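Local coordinates for RTX-adhesin (Marinomonas primoryensis, PDB 5IRB), which binds calcium and forms part of a giant cell-surface adhesin that holds its Antarctic bacterium to diatoms and ice, at residues Ile8-Asp13 / Ala84-Thr89; Val150-Asn155 / Trp169-Ser174. All blocks are in the same frame, centred on the assembly; numbering follows the deposited sequence.

Interaction 1: Ile8-Asp13 / Ala84-Thr89; sequences INLDID and ASVVVT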
# COMPACT_ATOMS: atom_id res chain seq x y z
N ILE A 8 31.93 43.98 25.45
CA ILE A 8 30.71 43.69 24.68
C ILE A 8 30.26 42.23 24.71
O ILE A 8 31.02 41.33 25.07
CB ILE A 8 30.89 44.09 23.21
CG1 ILE A 8 32.18 43.47 22.68
CG2 ILE A 8 30.94 45.60 23.07
CD1 ILE A 8 32.34 43.56 21.20
N ASN A 9 29.01 42.02 24.31
CA ASN A 9 28.40 40.70 24.26
C ASN A 9 27.81 40.48 22.86
O ASN A 9 27.16 41.36 22.32
CB ASN A 9 27.31 40.57 25.34
CG ASN A 9 26.87 39.13 25.55
OD1 ASN A 9 27.51 38.38 26.29
ND2 ASN A 9 25.78 38.74 24.91
N LEU A 10 28.02 39.29 22.30
CA LEU A 10 27.58 38.99 20.95
C LEU A 10 26.53 37.89 20.97
O LEU A 10 26.77 36.81 21.52
CB LEU A 10 28.76 38.53 20.09
CG LEU A 10 28.50 38.05 18.65
CD1 LEU A 10 27.90 39.16 17.81
CD2 LEU A 10 29.76 37.50 18.00
N ASP A 11 25.36 38.17 20.40
CA ASP A 11 24.30 37.17 20.31
C ASP A 11 23.93 36.91 18.88
O ASP A 11 23.92 37.83 18.05
CB ASP A 11 23.04 37.60 21.06
CG ASP A 11 23.14 37.37 22.56
OD1 ASP A 11 23.05 36.19 22.98
OD2 ASP A 11 23.28 38.36 23.31
N ILE A 12 23.61 35.65 18.61
CA ILE A 12 23.11 35.20 17.32
C ILE A 12 21.66 34.80 17.52
O ILE A 12 21.34 34.05 18.44
CB ILE A 12 23.94 34.02 16.76
CG1 ILE A 12 25.44 34.36 16.79
CG2 ILE A 12 23.47 33.64 15.36
CD1 ILE A 12 26.34 33.14 16.89
N ASP A 13 20.76 35.33 16.69
CA ASP A 13 19.35 34.94 16.74
C ASP A 13 19.19 33.50 16.26
O ASP A 13 20.03 33.02 15.49
CB ASP A 13 18.51 35.88 15.87
CG ASP A 13 18.58 37.32 16.33
OD1 ASP A 13 18.54 37.56 17.55
OD2 ASP A 13 18.69 38.21 15.46
N ALA A 84 30.91 32.46 15.93
CA ALA A 84 30.88 33.87 15.60
C ALA A 84 31.83 34.67 16.48
O ALA A 84 32.04 34.34 17.64
CB ALA A 84 29.47 34.40 15.75
N SER A 85 32.41 35.71 15.91
CA SER A 85 33.13 36.68 16.73
C SER A 85 32.92 38.11 16.22
O SER A 85 32.50 38.32 15.07
CB SER A 85 34.61 36.33 16.79
OG SER A 85 35.21 36.43 15.51
N VAL A 86 33.16 39.08 17.09
CA VAL A 86 32.97 40.48 16.71
C VAL A 86 34.13 41.34 17.26
O VAL A 86 34.65 41.08 18.35
CB VAL A 86 31.60 41.01 17.20
CG1 VAL A 86 31.51 40.98 18.71
CG2 VAL A 86 31.31 42.42 16.64
N VAL A 87 34.56 42.32 16.48
CA VAL A 87 35.36 43.43 17.00
C VAL A 87 34.61 44.73 16.73
O VAL A 87 34.06 44.92 15.64
CB VAL A 87 36.76 43.46 16.40
CG1 VAL A 87 36.70 43.48 14.89
CG2 VAL A 87 37.55 44.65 16.93
N VAL A 88 34.54 45.60 17.75
CA VAL A 88 33.87 46.89 17.62
C VAL A 88 34.83 48.04 17.97
O VAL A 88 35.82 47.83 18.67
CB VAL A 88 32.64 47.01 18.55
CG1 VAL A 88 31.66 45.86 18.34
CG2 VAL A 88 33.08 47.11 20.01
N THR A 89 34.53 49.23 17.49
CA THR A 89 35.36 50.42 17.72
C THR A 89 34.46 51.56 18.12
O THR A 89 33.35 51.67 17.61
CB THR A 89 36.15 50.84 16.46
OG1 THR A 89 36.90 49.71 15.99
CG2 THR A 89 37.09 52.00 16.79

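Interaction 2: Val150-Asn155 / Trp169-Ser174; sequences VSMTIN and WSVGVS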
# COMPACT_ATOMS: atom_id res chain seq x y z
N VAL A 150 -3.27 8.88 0.32
CA VAL A 150 -2.92 7.59 -0.25
C VAL A 150 -3.54 7.48 -1.63
O VAL A 150 -4.74 7.72 -1.79
CB VAL A 150 -3.39 6.43 0.64
CG1 VAL A 150 -3.21 5.06 -0.07
CG2 VAL A 150 -2.62 6.46 1.95
N SER A 151 -2.73 7.19 -2.64
CA SER A 151 -3.26 7.09 -3.99
C SER A 151 -2.74 5.88 -4.77
O SER A 151 -1.70 5.30 -4.44
CB SER A 151 -2.98 8.38 -4.77
OG SER A 151 -1.61 8.60 -4.91
N MET A 152 -3.49 5.49 -5.79
CA MET A 152 -3.16 4.34 -6.61
C MET A 152 -3.94 4.47 -7.89
O MET A 152 -5.05 5.01 -7.88
CB MET A 152 -3.50 3.04 -5.89
CG MET A 152 -4.97 2.91 -5.57
SD MET A 152 -5.24 1.75 -4.24
CE MET A 152 -4.95 2.85 -2.85
N THR A 153 -3.36 4.03 -9.00
CA THR A 153 -4.06 4.05 -10.27
C THR A 153 -4.19 2.61 -10.78
O THR A 153 -3.19 1.93 -11.06
CB THR A 153 -3.35 4.91 -11.31
OG1 THR A 153 -3.18 6.23 -10.79
CG2 THR A 153 -4.17 4.99 -12.58
N ILE A 154 -5.43 2.15 -10.89
CA ILE A 154 -5.71 0.73 -11.12
C ILE A 154 -6.56 0.62 -12.37
O ILE A 154 -7.69 1.12 -12.41
CB ILE A 154 -6.42 0.08 -9.92
CG1 ILE A 154 -5.58 0.25 -8.66
CG2 ILE A 154 -6.67 -1.43 -10.18
CD1 ILE A 154 -6.26 -0.19 -7.38
N ASN A 155 -6.00 0.00 -13.41
CA ASN A 155 -6.63 -0.08 -14.72
C ASN A 155 -6.97 1.30 -15.25
O ASN A 155 -8.02 1.51 -15.85
CB ASN A 155 -7.89 -0.94 -14.64
CG ASN A 155 -8.39 -1.37 -16.00
OD1 ASN A 155 -7.59 -1.58 -16.92
ND2 ASN A 155 -9.70 -1.51 -16.14
N TRP A 169 -5.33 2.58 6.34
CA TRP A 169 -6.08 3.24 5.29
C TRP A 169 -6.83 2.15 4.53
O TRP A 169 -6.38 1.02 4.49
CB TRP A 169 -5.17 4.03 4.34
CG TRP A 169 -4.07 3.25 3.72
CD1 TRP A 169 -2.77 3.13 4.16
CD2 TRP A 169 -4.17 2.44 2.55
NE1 TRP A 169 -2.05 2.31 3.33
CE2 TRP A 169 -2.90 1.85 2.32
CE3 TRP A 169 -5.21 2.13 1.66
CZ2 TRP A 169 -2.63 0.99 1.25
CZ3 TRP A 169 -4.96 1.27 0.59
CH2 TRP A 169 -3.68 0.71 0.39
N SER A 170 -7.96 2.49 3.93
CA SER A 170 -8.59 1.55 3.00
C SER A 170 -9.43 2.31 2.02
O SER A 170 -9.88 3.43 2.30
CB SER A 170 -9.45 0.53 3.75
OG SER A 170 -10.54 1.18 4.38
N VAL A 171 -9.65 1.71 0.86
CA VAL A 171 -10.48 2.33 -0.15
C VAL A 171 -11.14 1.24 -1.01
O VAL A 171 -10.53 0.21 -1.31
CB VAL A 171 -9.65 3.31 -1.02
CG1 VAL A 171 -8.57 2.59 -1.78
CG2 VAL A 171 -10.54 4.10 -1.95
N GLY A 172 -12.40 1.47 -1.36
CA GLY A 172 -13.16 0.55 -2.19
C GLY A 172 -12.75 0.68 -3.64
O GLY A 172 -12.72 1.77 -4.19
N VAL A 173 -12.39 -0.43 -4.26
CA VAL A 173 -11.94 -0.43 -5.65
C VAL A 173 -12.87 -1.36 -6.44
O VAL A 173 -13.34 -2.35 -5.90
CB VAL A 173 -10.47 -0.89 -5.75
CG1 VAL A 173 -10.07 -1.24 -7.19
CG2 VAL A 173 -9.54 0.18 -5.12
N SER A 174 -13.14 -1.05 -7.69
CA SER A 174 -14.00 -1.92 -8.49
C SER A 174 -13.26 -3.20 -8.90
O SER A 174 -12.14 -3.17 -9.41
CB SER A 174 -14.50 -1.18 -9.72
OG SER A 174 -13.51 -1.17 -10.72

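Interaction 1: Ile8-Asp13 / Ala84-Thr89
Ile8, Leu10 and Ile12 point their side chains from one sheet of a beta-sandwich domain onto Ala84, Val86 and Val88 of the facing sheet. The fold resembles that of immunoglobulin-like domains. Strand 8-12 is an edge strand of its sheet, and strand 81-89 lies inside the other. The two segments run roughly antiparallel, with an angle of 141° between them and 7.8 Å between their axes. No hydrogen bond joins the segments, and apolar side chains carry the contact.

Ile8 and Val88 meet tip to tip. Ile8 CG1 sits between the backbone N and the carbonyl carbon (chi1 51°). CD1 beyond it comes within 3.7 Å of Val88 CG1. The same CD1 lies 3.7 Å from Val86 CG1, and here the two side chains cross obliquely. Leu10 packs in the middle. Its CB is 3.9 Å from Val86 CG1, while CD2 drops onto the backbone and lies 3.7 Å from Ser85 C. Val36 of strand 29-38 touches Leu10, Val86 and Val88. Trp65 of strand 64-70 lies against Leu10 and Ile12, which places all three strands of the first sheet in this core.

Ala84 has only a methyl group to offer, and two side chains share it. Leu10 CD2 lies 3.8 Å from Ala84 CB, and Ile12 CD1 lies 3.6 Å from that carbon.

Interaction 2: Val150-Asn155 / Trp169-Ser174
Val150 lies over one face of the Trp169 ring, where the two sheets of a beta-sandwich domain meet. This is a CH-pi contact. Val150 CG1 sits 3.9 Å from the centroid of the six-membered ring and only 13° off the ring normal. CG1 is anti to the backbone N (chi1 171°), and CG2 branches the other way. CG2 approaches the five-membered part of the indole, 3.9 Å from Trp169 CG. The two methyls therefore cover both rings of the indole. The side chains of Val150 and Trp169 cross at about a right angle.

The other contacts are apolar. Met152 and Trp169 reach toward each other tip to tip, with Met152 CE 3.8 Å from Trp169 CZ3. The methionine chain bends at its last torsion, which sets CE against the indole. The same methyl lies 3.8 Å from Val171 CG1, and these two side chains slide past each other in opposite directions. Farther along, Ile154 meets the branch of Val173. Its CD1 lies 4.0 Å from Val173 CG1 and equally far from Val173 CG2.

No hydrogen bond links the two segments. They run in the same general direction, 36° apart, and their axes approach to 8.9 Å. Backbone bonds go instead to strands within each sheet. Val150 and Met152 pair with Thr161 and Tyr159 of strand 157-162, and Trp169 and Val171 pair with Gly138 and Val136 of strand 133-142. Val186 of strand 183-191 touches Val150, Met152 and Trp169. Ser174 is the N-cap of helix 175-180, and Leu178 of that helix packs on both Ile154 and Val173.

In the fold
Interaction 1 and interaction 2 belong to successive beta-sandwich domains of the chain. Each joins a three-strand sheet to a five-strand sheet, but through different strands. Their centres are 58 Å apart and their nearest atoms about 37 Å, so they do not touch. Both lie near metal sites. In interaction 1 the side chain of Ile12 is about 10 Å from a bound calcium ion. Ile12 also belongs to a magnesium site, seen in a structure of this protein but not occupied here, as does Glu102. In interaction 2 the side chain of Ile154 is about 7 Å from a calcium ion. It is about 4 Å from that of Asp181, which with Ser183 binds calcium here.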